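Local coordinates for protein PrgZ (Enterococcus faecalis, PDB 4FAJ) that binds a peptide pheromone outside the cell as a membrane-anchored receptor of the bacterial solute-binding protein 5 family and probably serves peptide uptake, at residues Val364-Lys369 and Ser478-Phe483; Phe381-Leu386 and Glu513-Glu518; Gln136-Asp141 and Val214-Ile219; Asn89-Leu94 and Val234-Phe239; Asn285-Gly290 and Ala536-Ser541. All blocks are in the same frame, centred on the assembly; numbering follows the deposited sequence.

Contact 1: Val364-Lys369 and Ser478-Phe483; sequences VGVVPK and SFLANF
Pro368 CD lies over one face of the Phe479 ring, 3.6 Å from the ring centroid and displaced toward the rim, the two side chains reaching toward each other tip to tip. This CH-pi contact brings Pro368 CD to 3.4 Å from Phe479 CE1. Phe479 has CG anti to its carbonyl carbon (chi1 -82°), which swings the ring from helix 477-480 onto the 364-369 loop; Trp469 meets the same ring edge-to-face.

Aliphatic contacts fill in around this pair. Val366 CG1, anti to the backbone N, points at Phe483 and comes within 3.9 Å of Phe483 CE2. Val367 CG2, anti to the carbonyl carbon, crosses the Leu480 side chain at about a right angle, 4.1 Å from Leu480 CD2.

Polar bonds between the segments are absent, and the loop's backbone finds other partners. Val366 O accepts from Thr319 OG1 in strand 311-324, and Val367 N donates to Glu518 OE2 of helix 510-524. With every touching residue buried, the chemistry implies that the two segments hold to each other by apolar packing and the CH-pi contact, with Val366 O and Val367 N hydrogen-bonded to the neighbouring strand and helix.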
# COMPACT_ATOMS: atom_id res chain seq x y z
N VAL A 364 1.60 -18.14 0.71
CA VAL A 364 1.23 -19.31 -0.11
C VAL A 364 1.12 -18.94 -1.59
O VAL A 364 0.96 -19.81 -2.44
CB VAL A 364 -0.11 -19.93 0.34
CG1 VAL A 364 0.02 -20.52 1.75
CG2 VAL A 364 -1.25 -18.90 0.25
N GLY A 365 1.19 -17.66 -1.89
CA GLY A 365 1.10 -17.17 -3.26
C GLY A 365 1.34 -15.68 -3.23
O GLY A 365 1.76 -15.12 -2.20
N VAL A 366 1.08 -15.01 -4.35
CA VAL A 366 1.19 -13.55 -4.42
C VAL A 366 0.11 -12.91 -3.53
O VAL A 366 0.39 -11.96 -2.79
CB VAL A 366 1.05 -13.07 -5.88
CG1 VAL A 366 0.88 -11.57 -5.98
CG2 VAL A 366 2.26 -13.56 -6.73
N VAL A 367 -1.10 -13.44 -3.61
CA VAL A 367 -2.25 -12.87 -2.90
C VAL A 367 -2.27 -13.42 -1.48
O VAL A 367 -2.07 -14.62 -1.29
CB VAL A 367 -3.59 -13.22 -3.60
CG1 VAL A 367 -4.77 -12.68 -2.80
CG2 VAL A 367 -3.62 -12.64 -5.01
N PRO A 368 -2.46 -12.53 -0.48
CA PRO A 368 -2.51 -12.97 0.91
C PRO A 368 -3.82 -13.66 1.32
O PRO A 368 -4.83 -13.50 0.66
CB PRO A 368 -2.34 -11.68 1.70
CG PRO A 368 -2.84 -10.60 0.79
CD PRO A 368 -2.54 -11.06 -0.60
N LYS A 369 -3.77 -14.40 2.43
CA LYS A 369 -4.95 -15.07 2.97
C LYS A 369 -5.84 -14.10 3.73
O LYS A 369 -5.39 -13.03 4.17
CB LYS A 369 -4.53 -16.21 3.91
CG LYS A 369 -3.83 -17.35 3.20
CD LYS A 369 -2.99 -18.22 4.14
CE LYS A 369 -3.65 -19.50 4.53
NZ LYS A 369 -2.61 -20.43 5.13
N SER A 478 -6.31 -6.07 -6.76
CA SER A 478 -5.47 -5.02 -6.15
C SER A 478 -3.99 -5.44 -6.21
O SER A 478 -3.12 -4.62 -6.54
CB SER A 478 -5.91 -4.70 -4.71
OG SER A 478 -5.07 -3.70 -4.14
N PHE A 479 -3.71 -6.72 -5.94
CA PHE A 479 -2.35 -7.25 -6.09
C PHE A 479 -1.94 -7.54 -7.53
O PHE A 479 -0.84 -7.15 -7.97
CB PHE A 479 -2.21 -8.55 -5.30
CG PHE A 479 -1.94 -8.33 -3.85
CD1 PHE A 479 -2.97 -8.07 -2.98
CD2 PHE A 479 -0.63 -8.38 -3.35
CE1 PHE A 479 -2.74 -7.86 -1.64
CE2 PHE A 479 -0.39 -8.17 -1.99
CZ PHE A 479 -1.44 -7.90 -1.15
N LEU A 480 -2.79 -8.26 -8.26
CA LEU A 480 -2.42 -8.83 -9.56
C LEU A 480 -2.21 -7.76 -10.64
O LEU A 480 -1.35 -7.92 -11.52
CB LEU A 480 -3.41 -9.93 -9.98
CG LEU A 480 -3.57 -11.11 -9.00
CD1 LEU A 480 -4.72 -12.07 -9.41
CD2 LEU A 480 -2.25 -11.91 -8.85
N ALA A 481 -2.95 -6.65 -10.54
CA ALA A 481 -2.75 -5.52 -11.47
C ALA A 481 -1.32 -4.96 -11.46
O ALA A 481 -0.86 -4.42 -12.47
CB ALA A 481 -3.76 -4.39 -11.17
N ASN A 482 -0.61 -5.10 -10.35
CA ASN A 482 0.76 -4.58 -10.24
C ASN A 482 1.79 -5.28 -11.12
O ASN A 482 2.88 -4.77 -11.30
CB ASN A 482 1.25 -4.64 -8.79
CG ASN A 482 0.41 -3.78 -7.87
OD1 ASN A 482 -0.22 -2.82 -8.29
ND2 ASN A 482 0.37 -4.16 -6.60
N PHE A 483 1.46 -6.47 -11.62
CA PHE A 483 2.36 -7.19 -12.49
C PHE A 483 1.97 -7.13 -13.96
O PHE A 483 2.59 -7.80 -14.80
CB PHE A 483 2.53 -8.62 -11.95
CG PHE A 483 2.99 -8.62 -10.52
CD1 PHE A 483 4.31 -8.29 -10.22
CD2 PHE A 483 2.09 -8.82 -9.49
CE1 PHE A 483 4.73 -8.22 -8.89
CE2 PHE A 483 2.51 -8.75 -8.17
CZ PHE A 483 3.82 -8.45 -7.87

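Contact 2: Phe381-Leu386 and Glu513-Glu518; sequences FANEKL and ELKKAE
Leu514 opens the contact on helix 510-524: its CB lies 4.0 Å from Phe381 CE1, the two side chains crossing at about a right angle, while the backbone carbon of Leu514 faces the ring edge. Lys515 does most of the work. Its CG is anti to the backbone N and the chain bends at chi2 (65°), so the butylene arm runs over the Phe381 ring with CD 4.0 Å from the centroid. Lys515 NZ donates to Phe381 O at 2.8 Å, from above the carbonyl plane, and keeps an off-centre cation-pi contact with the same ring. Water 1 accepts from Lys515 NZ and donates to Glu384 O, carrying the grip further along the loop; the carboxylate of Glu384 itself pairs with Lys519. One turn on, Glu518, its CG anti to the backbone N and its chain extended, meets the Phe381 ring tip to tip. Glu518 OE1 accepts from Lys515 NZ at 2.7 Å through its syn lone pair, a salt bridge. The same OE1 lies 3.3 Å from Phe381 CE2 and 4.0 Å from Leu386 CD1. A buried ammonium is thus held by carbonyl, carboxylate and water: an i, i+3 helical salt bridge combined with a lysine-aromatic pair, joining helix 510-524 to the loop before helix 391-402.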
# COMPACT_ATOMS: atom_id res chain seq x y z
N PHE A 381 -9.52 -16.79 -1.67
CA PHE A 381 -8.81 -16.83 -2.97
C PHE A 381 -7.45 -17.51 -2.84
O PHE A 381 -6.97 -18.23 -3.74
CB PHE A 381 -8.61 -15.41 -3.51
CG PHE A 381 -7.96 -15.34 -4.87
CD1 PHE A 381 -8.72 -15.43 -6.02
CD2 PHE A 381 -6.59 -15.15 -5.00
CE1 PHE A 381 -8.12 -15.34 -7.28
CE2 PHE A 381 -6.00 -15.10 -6.26
CZ PHE A 381 -6.78 -15.19 -7.40
N ALA A 382 -6.80 -17.25 -1.71
CA ALA A 382 -5.47 -17.79 -1.44
C ALA A 382 -5.60 -19.17 -0.78
O ALA A 382 -5.28 -19.34 0.39
CB ALA A 382 -4.70 -16.80 -0.56
N ASN A 383 -6.08 -20.16 -1.52
CA ASN A 383 -6.34 -21.48 -0.94
C ASN A 383 -5.47 -22.61 -1.49
O ASN A 383 -5.79 -23.79 -1.31
CB ASN A 383 -7.82 -21.83 -1.07
CG ASN A 383 -8.28 -21.94 -2.50
OD1 ASN A 383 -7.59 -21.55 -3.44
ND2 ASN A 383 -9.48 -22.47 -2.68
N GLU A 384 -4.38 -22.23 -2.16
CA GLU A 384 -3.43 -23.19 -2.72
C GLU A 384 -2.02 -22.83 -2.27
O GLU A 384 -1.66 -21.66 -2.24
CB GLU A 384 -3.48 -23.16 -4.25
CG GLU A 384 -4.71 -23.78 -4.84
CD GLU A 384 -4.69 -23.78 -6.36
OE1 GLU A 384 -3.71 -24.28 -6.94
OE2 GLU A 384 -5.65 -23.28 -6.97
N LYS A 385 -1.24 -23.85 -1.91
CA LYS A 385 0.14 -23.64 -1.53
C LYS A 385 1.00 -23.63 -2.80
O LYS A 385 1.52 -24.67 -3.23
CB LYS A 385 0.59 -24.74 -0.56
CG LYS A 385 1.84 -24.38 0.23
CD LYS A 385 2.22 -25.52 1.15
CE LYS A 385 3.05 -25.05 2.33
NZ LYS A 385 3.20 -26.15 3.33
N LEU A 386 1.15 -22.45 -3.39
CA LEU A 386 1.77 -22.30 -4.72
C LEU A 386 3.29 -22.09 -4.68
O LEU A 386 3.96 -22.24 -5.70
CB LEU A 386 1.11 -21.15 -5.48
CG LEU A 386 -0.37 -21.30 -5.86
CD1 LEU A 386 -0.87 -20.01 -6.48
CD2 LEU A 386 -0.61 -22.48 -6.80
N GLU A 513 -10.18 -17.21 -13.49
CA GLU A 513 -9.22 -16.65 -14.44
C GLU A 513 -8.12 -15.88 -13.74
O GLU A 513 -6.95 -15.97 -14.13
CB GLU A 513 -9.91 -15.79 -15.51
CG GLU A 513 -10.87 -16.58 -16.38
CD GLU A 513 -10.20 -17.71 -17.14
OE1 GLU A 513 -9.42 -17.41 -18.06
OE2 GLU A 513 -10.46 -18.89 -16.81
N LEU A 514 -8.48 -15.12 -12.71
CA LEU A 514 -7.48 -14.43 -11.90
C LEU A 514 -6.56 -15.41 -11.17
O LEU A 514 -5.38 -15.13 -11.02
CB LEU A 514 -8.14 -13.49 -10.88
CG LEU A 514 -8.90 -12.29 -11.43
CD1 LEU A 514 -9.40 -11.40 -10.27
CD2 LEU A 514 -8.07 -11.48 -12.42
N LYS A 515 -7.09 -16.55 -10.75
CA LYS A 515 -6.23 -17.57 -10.12
C LYS A 515 -5.27 -18.16 -11.14
O LYS A 515 -4.11 -18.46 -10.81
CB LYS A 515 -7.06 -18.67 -9.45
CG LYS A 515 -6.27 -19.54 -8.46
CD LYS A 515 -5.81 -18.71 -7.27
CE LYS A 515 -5.14 -19.49 -6.19
NZ LYS A 515 -4.60 -18.58 -5.15
N LYS A 516 -5.72 -18.32 -12.38
CA LYS A 516 -4.85 -18.76 -13.45
C LYS A 516 -3.72 -17.76 -13.65
O LYS A 516 -2.57 -18.15 -13.87
CB LYS A 516 -5.60 -18.95 -14.77
CG LYS A 516 -6.44 -20.20 -14.86
CD LYS A 516 -7.25 -20.21 -16.17
CE LYS A 516 -8.16 -21.43 -16.26
NZ LYS A 516 -9.10 -21.34 -17.43
N ALA A 517 -4.05 -16.47 -13.60
CA ALA A 517 -3.04 -15.42 -13.76
C ALA A 517 -2.01 -15.52 -12.65
O ALA A 517 -0.82 -15.51 -12.92
CB ALA A 517 -3.68 -14.05 -13.79
N GLU A 518 -2.45 -15.66 -11.40
CA GLU A 518 -1.50 -15.81 -10.29
C GLU A 518 -0.55 -16.98 -10.54
O GLU A 518 0.67 -16.85 -10.38
CB GLU A 518 -2.24 -15.98 -8.95
CG GLU A 518 -1.33 -15.91 -7.74
CD GLU A 518 -2.03 -16.19 -6.42
OE1 GLU A 518 -3.14 -16.75 -6.44
OE2 GLU A 518 -1.45 -15.87 -5.36
O HOH W 1 -2.99 -19.54 -2.98

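Contact 3: Gln136-Asp141 and Val214-Ile219; sequences QITASD and VQQKAI
Asp141, in the first turn of helix 139-150, carries the contact, and its side chain can be followed outward. CB sits 3.7 Å from Val214 O, beside the chain that leads into helix 216-222. CG is anti to the carbonyl carbon (chi1 -70°), which turns the carboxylate back toward the start of its own helix and across to the other one. Asp141 OD1 reaches over the gap and accepts from Gln216 N at 3.2 Å; the bond is nearly straight, 165° at the hydrogen, and arrives from above the carboxylate plane. Asp141 OD2 turns to its own segment and accepts from Thr138 N at 3.0 Å, again from above the plane, and also from Trp131 NE1. Both oxygens are therefore occupied, which would probably favour the ionised form of a side chain that is buried.

Thr138 returns the bond. Its OG1, in the crowded position between backbone N and carbonyl carbon (chi1 69°), accepts from Asp141 N at 3.2 Å. The Gln216 side chain lies obliquely across Asp141, its amide plane almost perpendicular to the carboxylate, with CG 3.4 Å from Asp141 OD1. A bridging water 2 donates to Asp141 O and to Val214 O, tying the two backbones together. Gln215 stands at the N-cap of the second helix, its OE1 taking a weak bond from Ala218 N, while NE2 binds Asp133.

Thr138 and Asp141 form a capping box, and the aspartate of that box also receives a first-turn N-H of helix 216-222, so one carboxylate serves two helix N-termini.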
# COMPACT_ATOMS: atom_id res chain seq x y z
N GLN A 136 -16.75 25.50 0.70
CA GLN A 136 -17.48 24.27 0.37
C GLN A 136 -16.68 23.38 -0.57
O GLN A 136 -15.96 23.88 -1.44
CB GLN A 136 -18.86 24.58 -0.24
CG GLN A 136 -19.90 25.12 0.77
CD GLN A 136 -20.42 24.06 1.76
OE1 GLN A 136 -20.58 22.87 1.42
NE2 GLN A 136 -20.70 24.49 3.00
N ILE A 137 -16.80 22.07 -0.38
CA ILE A 137 -16.19 21.10 -1.28
C ILE A 137 -17.21 20.86 -2.38
O ILE A 137 -18.35 20.50 -2.09
CB ILE A 137 -15.87 19.77 -0.58
CG1 ILE A 137 -14.89 19.98 0.58
CG2 ILE A 137 -15.29 18.77 -1.58
CD1 ILE A 137 -14.73 18.74 1.46
N THR A 138 -16.80 21.07 -3.63
CA THR A 138 -17.72 20.97 -4.76
C THR A 138 -17.44 19.74 -5.61
O THR A 138 -16.36 19.15 -5.55
CB THR A 138 -17.66 22.20 -5.69
OG1 THR A 138 -16.41 22.21 -6.37
CG2 THR A 138 -17.85 23.53 -4.91
N ALA A 139 -18.42 19.39 -6.44
CA ALA A 139 -18.26 18.32 -7.41
C ALA A 139 -17.10 18.63 -8.36
O ALA A 139 -16.35 17.73 -8.73
CB ALA A 139 -19.55 18.12 -8.18
N SER A 140 -16.97 19.90 -8.74
CA SER A 140 -15.87 20.37 -9.59
C SER A 140 -14.46 20.16 -9.03
O SER A 140 -13.52 19.91 -9.80
CB SER A 140 -16.06 21.85 -9.94
OG SER A 140 -17.04 21.96 -10.95
N ASP A 141 -14.31 20.26 -7.71
CA ASP A 141 -13.06 19.86 -7.03
C ASP A 141 -12.69 18.40 -7.35
O ASP A 141 -11.51 18.09 -7.60
CB ASP A 141 -13.16 20.02 -5.50
CG ASP A 141 -13.20 21.47 -5.03
OD1 ASP A 141 -12.52 22.34 -5.63
OD2 ASP A 141 -13.89 21.75 -4.02
N VAL A 214 -8.88 17.50 -4.23
CA VAL A 214 -7.99 18.57 -3.84
C VAL A 214 -8.69 19.86 -4.19
O VAL A 214 -9.51 19.90 -5.11
CB VAL A 214 -6.60 18.49 -4.53
CG1 VAL A 214 -5.79 17.33 -3.94
CG2 VAL A 214 -6.75 18.37 -6.02
N GLN A 215 -8.37 20.92 -3.45
CA GLN A 215 -9.06 22.20 -3.60
C GLN A 215 -8.57 22.92 -4.84
O GLN A 215 -7.37 23.15 -4.99
CB GLN A 215 -8.85 23.07 -2.37
CG GLN A 215 -9.78 24.27 -2.31
CD GLN A 215 -9.25 25.37 -1.42
OE1 GLN A 215 -8.13 25.84 -1.60
NE2 GLN A 215 -10.06 25.80 -0.46
N GLN A 216 -9.48 23.28 -5.74
CA GLN A 216 -9.09 23.94 -6.99
C GLN A 216 -8.28 25.21 -6.75
O GLN A 216 -7.29 25.44 -7.43
CB GLN A 216 -10.32 24.26 -7.84
CG GLN A 216 -10.91 23.08 -8.57
CD GLN A 216 -12.25 23.43 -9.18
OE1 GLN A 216 -13.28 23.41 -8.50
NE2 GLN A 216 -12.25 23.77 -10.46
N LYS A 217 -8.71 26.03 -5.79
CA LYS A 217 -8.02 27.30 -5.47
C LYS A 217 -6.56 27.06 -5.04
O LYS A 217 -5.65 27.75 -5.51
CB LYS A 217 -8.79 28.04 -4.37
CG LYS A 217 -8.14 29.34 -3.88
CD LYS A 217 -9.16 30.19 -3.10
CE LYS A 217 -8.47 31.27 -2.28
NZ LYS A 217 -7.81 30.69 -1.08
N ALA A 218 -6.36 26.10 -4.15
CA ALA A 218 -5.02 25.71 -3.70
C ALA A 218 -4.14 25.16 -4.83
O ALA A 218 -2.95 25.49 -4.90
CB ALA A 218 -5.10 24.67 -2.58
N ILE A 219 -4.73 24.34 -5.71
CA ILE A 219 -4.00 23.77 -6.84
C ILE A 219 -3.57 24.87 -7.81
O ILE A 219 -2.45 24.86 -8.32
CB ILE A 219 -4.85 22.70 -7.58
CG1 ILE A 219 -5.05 21.46 -6.70
CG2 ILE A 219 -4.20 22.32 -8.92
CD1 ILE A 219 -3.79 20.59 -6.54
O HOH W 2 -9.53 19.95 -7.82

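Contact 4: Asn89-Leu94 and Val234-Phe239; sequences NVMEGL and VTNGAF
In this solute-binding protein fold, the C-terminal end of helix 81-90 joins the loop leading into strand 239-243, an outermost strand of a four-stranded mixed sheet. Met91 crosses both Thr235 and Asn236 at about right angles; its CG packs 3.8 Å from Thr235 CB. Asn236 has CG in the crowded position between backbone N and carbonyl carbon (chi1 64°), which presents its amide to the backbone of Glu92. The Phe239 ring turns its edge to Asn89 O, which lies in the ring plane, and Val90 CG1 rests against Phe239 CB at 4.3 Å. The extended Glu92 side chain runs on toward Tyr261, Arg96 and Trp262, and is about 6 Å from the side chain of the zinc ligand Asp263. Water 4 donates to Glu92 OE1 and Asn236 O.

Backbone bonds back this up. Phe239 N donates to Asn89 O at 3.1 Å, nearly along the C=O axis. Val90 O takes two weak bonds, from Gly237 N and Asn236 N. Gly237 lies so close that a CB would clash with Val90 C and Met91 N.

The amide of Asn236 closes a two-bond ring on one residue: OD1 accepts from Glu92 N at 3.0 Å, and ND2 donates to Glu92 O, also at 3.0 Å.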
# COMPACT_ATOMS: atom_id res chain seq x y z
N ASN A 89 -6.32 10.63 7.61
CA ASN A 89 -6.67 11.32 8.86
C ASN A 89 -6.69 12.86 8.80
O ASN A 89 -7.43 13.50 9.57
CB ASN A 89 -5.75 10.82 9.97
CG ASN A 89 -6.09 9.42 10.41
OD1 ASN A 89 -7.06 9.22 11.14
ND2 ASN A 89 -5.31 8.44 9.96
N VAL A 90 -5.92 13.47 7.89
CA VAL A 90 -6.01 14.91 7.66
C VAL A 90 -6.88 15.28 6.45
O VAL A 90 -7.27 16.44 6.30
CB VAL A 90 -4.62 15.63 7.63
CG1 VAL A 90 -3.88 15.41 8.96
CG2 VAL A 90 -3.77 15.18 6.43
N MET A 91 -7.22 14.29 5.62
CA MET A 91 -8.12 14.49 4.50
C MET A 91 -9.28 13.48 4.57
O MET A 91 -9.34 12.65 5.49
CB MET A 91 -7.38 14.37 3.16
CG MET A 91 -6.35 15.45 2.94
SD MET A 91 -5.78 15.56 1.25
CE MET A 91 -7.14 16.42 0.44
N GLU A 92 -10.20 13.59 3.63
CA GLU A 92 -11.37 12.71 3.55
C GLU A 92 -11.85 12.64 2.10
O GLU A 92 -11.71 13.60 1.35
CB GLU A 92 -12.49 13.24 4.44
CG GLU A 92 -13.71 12.33 4.50
CD GLU A 92 -14.77 12.84 5.44
OE1 GLU A 92 -15.35 13.92 5.18
OE2 GLU A 92 -15.01 12.15 6.45
N GLY A 93 -12.39 11.49 1.72
CA GLY A 93 -12.94 11.28 0.39
C GLY A 93 -14.44 11.07 0.41
O GLY A 93 -15.12 11.32 1.42
N LEU A 94 -14.98 10.63 -0.72
CA LEU A 94 -16.42 10.42 -0.84
C LEU A 94 -16.93 9.37 0.15
O LEU A 94 -18.02 9.52 0.71
CB LEU A 94 -16.79 10.03 -2.26
CG LEU A 94 -16.63 11.14 -3.31
CD1 LEU A 94 -16.76 10.57 -4.71
CD2 LEU A 94 -17.63 12.26 -3.08
N VAL A 234 -4.13 22.20 1.21
CA VAL A 234 -5.38 22.55 1.87
C VAL A 234 -6.14 21.24 2.05
O VAL A 234 -6.43 20.54 1.07
CB VAL A 234 -6.23 23.56 1.05
CG1 VAL A 234 -7.63 23.71 1.64
CG2 VAL A 234 -5.54 24.92 1.02
N THR A 235 -6.44 20.91 3.29
CA THR A 235 -7.01 19.60 3.62
C THR A 235 -8.44 19.73 4.12
O THR A 235 -8.97 20.83 4.24
CB THR A 235 -6.13 18.89 4.65
OG1 THR A 235 -6.13 19.62 5.88
CG2 THR A 235 -4.70 18.74 4.12
N ASN A 236 -9.09 18.59 4.39
CA ASN A 236 -10.52 18.59 4.69
C ASN A 236 -10.99 17.52 5.65
O ASN A 236 -12.19 17.20 5.68
CB ASN A 236 -11.30 18.41 3.38
CG ASN A 236 -11.03 17.06 2.72
OD1 ASN A 236 -9.97 16.46 2.93
ND2 ASN A 236 -11.98 16.58 1.94
N GLY A 237 -10.08 16.97 6.45
CA GLY A 237 -10.37 15.80 7.27
C GLY A 237 -10.60 16.08 8.74
O GLY A 237 -10.76 17.22 9.15
N ALA A 238 -10.64 15.01 9.52
CA ALA A 238 -10.90 15.08 10.95
C ALA A 238 -9.86 15.92 11.69
O ALA A 238 -10.17 16.57 12.69
CB ALA A 238 -10.94 13.67 11.53
N PHE A 239 -8.63 15.88 11.19
CA PHE A 239 -7.52 16.62 11.76
C PHE A 239 -6.85 17.49 10.72
O PHE A 239 -6.98 17.24 9.53
CB PHE A 239 -6.51 15.64 12.37
CG PHE A 239 -7.12 14.72 13.37
CD1 PHE A 239 -7.22 15.10 14.70
CD2 PHE A 239 -7.61 13.48 12.98
CE1 PHE A 239 -7.81 14.25 15.63
CE2 PHE A 239 -8.19 12.63 13.90
CZ PHE A 239 -8.29 13.02 15.24
O HOH W 3 -10.34 12.30 8.18
O HOH W 4 -14.66 16.62 4.63

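Contact 5: Asn285-Gly290 and Ala536-Ser541; sequences NLYNDG and AKLEKS
Tyr287 is clamped between two side chains of the 536-541 segment. Its CG is anti to the backbone N (chi1 -179°), which sends the ring from the last turn of helix 280-288 toward the end of strand 528-539. Leu538, with CG anti to its carbonyl carbon and an extended chain, covers one face: its CB stands 3.8 Å from the ring centroid, displaced toward the rim, and CD1 reaches CD1 of Tyr287 at 3.8 Å.

Lys540 takes the opposite face. Its CG is also anti to the carbonyl carbon, but a bend at chi2 (-76°) folds the chain back so that the straight remainder passes along the ring from the hydroxyl end toward the helix. CE sits above the ring centre, 3.6 Å from the Tyr287 centroid, and NZ makes a cation-pi contact at 4.0 Å. From there Lys540 NZ donates to Tyr287 O at 2.8 Å, above the carbonyl plane. That oxygen also accepts from Gly290 N, a bond of the Schellman motif that ends the helix, so the ammonium adds positive charge at a helix C-terminus, where it would probably be stabilised.

Tyr287 OH is hydrogen-bonded to Glu310 OE1, which holds the ring tip. Ala295 touches Tyr287 and Leu297 touches Leu538, so helix 280-288 packs through Tyr287 on strands 294-297 and 528-539, antiparallel neighbours in a larger mixed sheet that also includes 311-324.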
# COMPACT_ATOMS: atom_id res chain seq x y z
N ASN A 285 11.35 0.93 25.30
CA ASN A 285 11.86 1.70 26.43
C ASN A 285 11.09 3.01 26.60
O ASN A 285 10.76 3.39 27.72
CB ASN A 285 13.37 1.94 26.27
CG ASN A 285 14.04 2.39 27.57
OD1 ASN A 285 14.43 3.55 27.70
ND2 ASN A 285 14.17 1.47 28.52
N LEU A 286 10.81 3.70 25.49
CA LEU A 286 9.96 4.90 25.49
C LEU A 286 8.53 4.57 25.96
O LEU A 286 7.97 5.26 26.82
CB LEU A 286 9.92 5.53 24.09
CG LEU A 286 11.22 6.24 23.68
CD1 LEU A 286 11.17 6.60 22.20
CD2 LEU A 286 11.50 7.48 24.53
N TYR A 287 7.98 3.49 25.42
CA TYR A 287 6.64 3.03 25.80
C TYR A 287 6.54 2.76 27.31
O TYR A 287 5.62 3.26 27.97
CB TYR A 287 6.27 1.79 24.99
CG TYR A 287 4.90 1.25 25.29
CD1 TYR A 287 4.69 0.34 26.34
CD2 TYR A 287 3.79 1.65 24.54
CE1 TYR A 287 3.42 -0.17 26.60
CE2 TYR A 287 2.53 1.14 24.80
CZ TYR A 287 2.35 0.24 25.83
OH TYR A 287 1.08 -0.25 26.07
N ASN A 288 7.49 2.01 27.85
CA ASN A 288 7.50 1.67 29.28
C ASN A 288 7.70 2.88 30.18
O ASN A 288 7.29 2.86 31.34
CB ASN A 288 8.57 0.62 29.60
CG ASN A 288 8.23 -0.74 29.04
OD1 ASN A 288 7.06 -1.04 28.82
ND2 ASN A 288 9.24 -1.57 28.81
N ASP A 289 8.33 3.93 29.66
CA ASP A 289 8.49 5.17 30.41
C ASP A 289 7.35 6.17 30.20
O ASP A 289 7.39 7.27 30.75
CB ASP A 289 9.83 5.84 30.05
CG ASP A 289 11.04 5.07 30.57
OD1 ASP A 289 10.89 4.17 31.42
OD2 ASP A 289 12.15 5.38 30.12
N GLY A 290 6.33 5.79 29.43
CA GLY A 290 5.17 6.66 29.16
C GLY A 290 5.44 7.76 28.14
O GLY A 290 4.71 8.77 28.08
N ALA A 536 2.27 -6.47 15.05
CA ALA A 536 2.27 -6.71 16.49
C ALA A 536 2.77 -5.48 17.20
O ALA A 536 3.70 -4.81 16.74
CB ALA A 536 3.12 -7.90 16.87
N LYS A 537 2.18 -5.21 18.35
CA LYS A 537 2.48 -3.99 19.08
C LYS A 537 1.96 -4.02 20.49
O LYS A 537 1.07 -4.80 20.81
CB LYS A 537 1.86 -2.79 18.35
CG LYS A 537 0.35 -2.76 18.33
CD LYS A 537 -0.14 -1.66 17.41
CE LYS A 537 -1.64 -1.47 17.47
NZ LYS A 537 -2.00 -0.20 16.74
N LEU A 538 2.51 -3.15 21.33
CA LEU A 538 1.92 -2.80 22.60
C LEU A 538 1.09 -1.55 22.37
O LEU A 538 1.49 -0.69 21.60
CB LEU A 538 3.01 -2.50 23.63
CG LEU A 538 3.97 -3.65 23.93
CD1 LEU A 538 5.12 -3.17 24.83
CD2 LEU A 538 3.22 -4.83 24.54
N GLU A 539 -0.05 -1.45 23.04
CA GLU A 539 -0.84 -0.22 22.98
C GLU A 539 -1.44 0.07 24.35
O GLU A 539 -1.98 -0.82 24.99
CB GLU A 539 -1.92 -0.31 21.90
CG GLU A 539 -2.74 0.96 21.74
CD GLU A 539 -3.48 1.01 20.42
OE1 GLU A 539 -2.81 1.18 19.38
OE2 GLU A 539 -4.72 0.90 20.43
N LYS A 540 -1.32 1.31 24.80
CA LYS A 540 -1.76 1.65 26.15
C LYS A 540 -3.27 1.42 26.22
O LYS A 540 -4.00 1.71 25.27
CB LYS A 540 -1.41 3.10 26.51
CG LYS A 540 0.09 3.43 26.51
CD LYS A 540 0.81 2.88 27.74
CE LYS A 540 2.30 3.26 27.72
NZ LYS A 540 3.01 2.82 28.94
N SER A 541 -3.72 0.89 27.37
CA SER A 541 -5.12 0.56 27.61
C SER A 541 -6.05 1.76 27.47
O SER A 541 -7.19 1.62 27.04
CB SER A 541 -5.29 -0.02 29.02
OG SER A 541 -4.39 -1.09 29.25

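Overall arrangement
Contacts 3 and 4 lie on one side of the chain's centre, about 13 Å apart between centres, and touch through Ile137 with Asn236 and Ala218 with Val234. Contacts 1 and 2 lie on the opposite side, about 9 Å apart between centres, with alternating segments: both use the long loop after strand 361-362, joined by Val364 O with Leu386 N. Along the chain, contact 4, with contact 3 nested in it, closes before contact 5 opens; contact 5 encloses contacts 1 and 2, and its strand 528-539 follows helix 510-524 of contact 2. Contacts 1 and 4 are about 29 Å apart between centres. Two pairs so separated are consistent with the two-lobed build of solute-binding proteins.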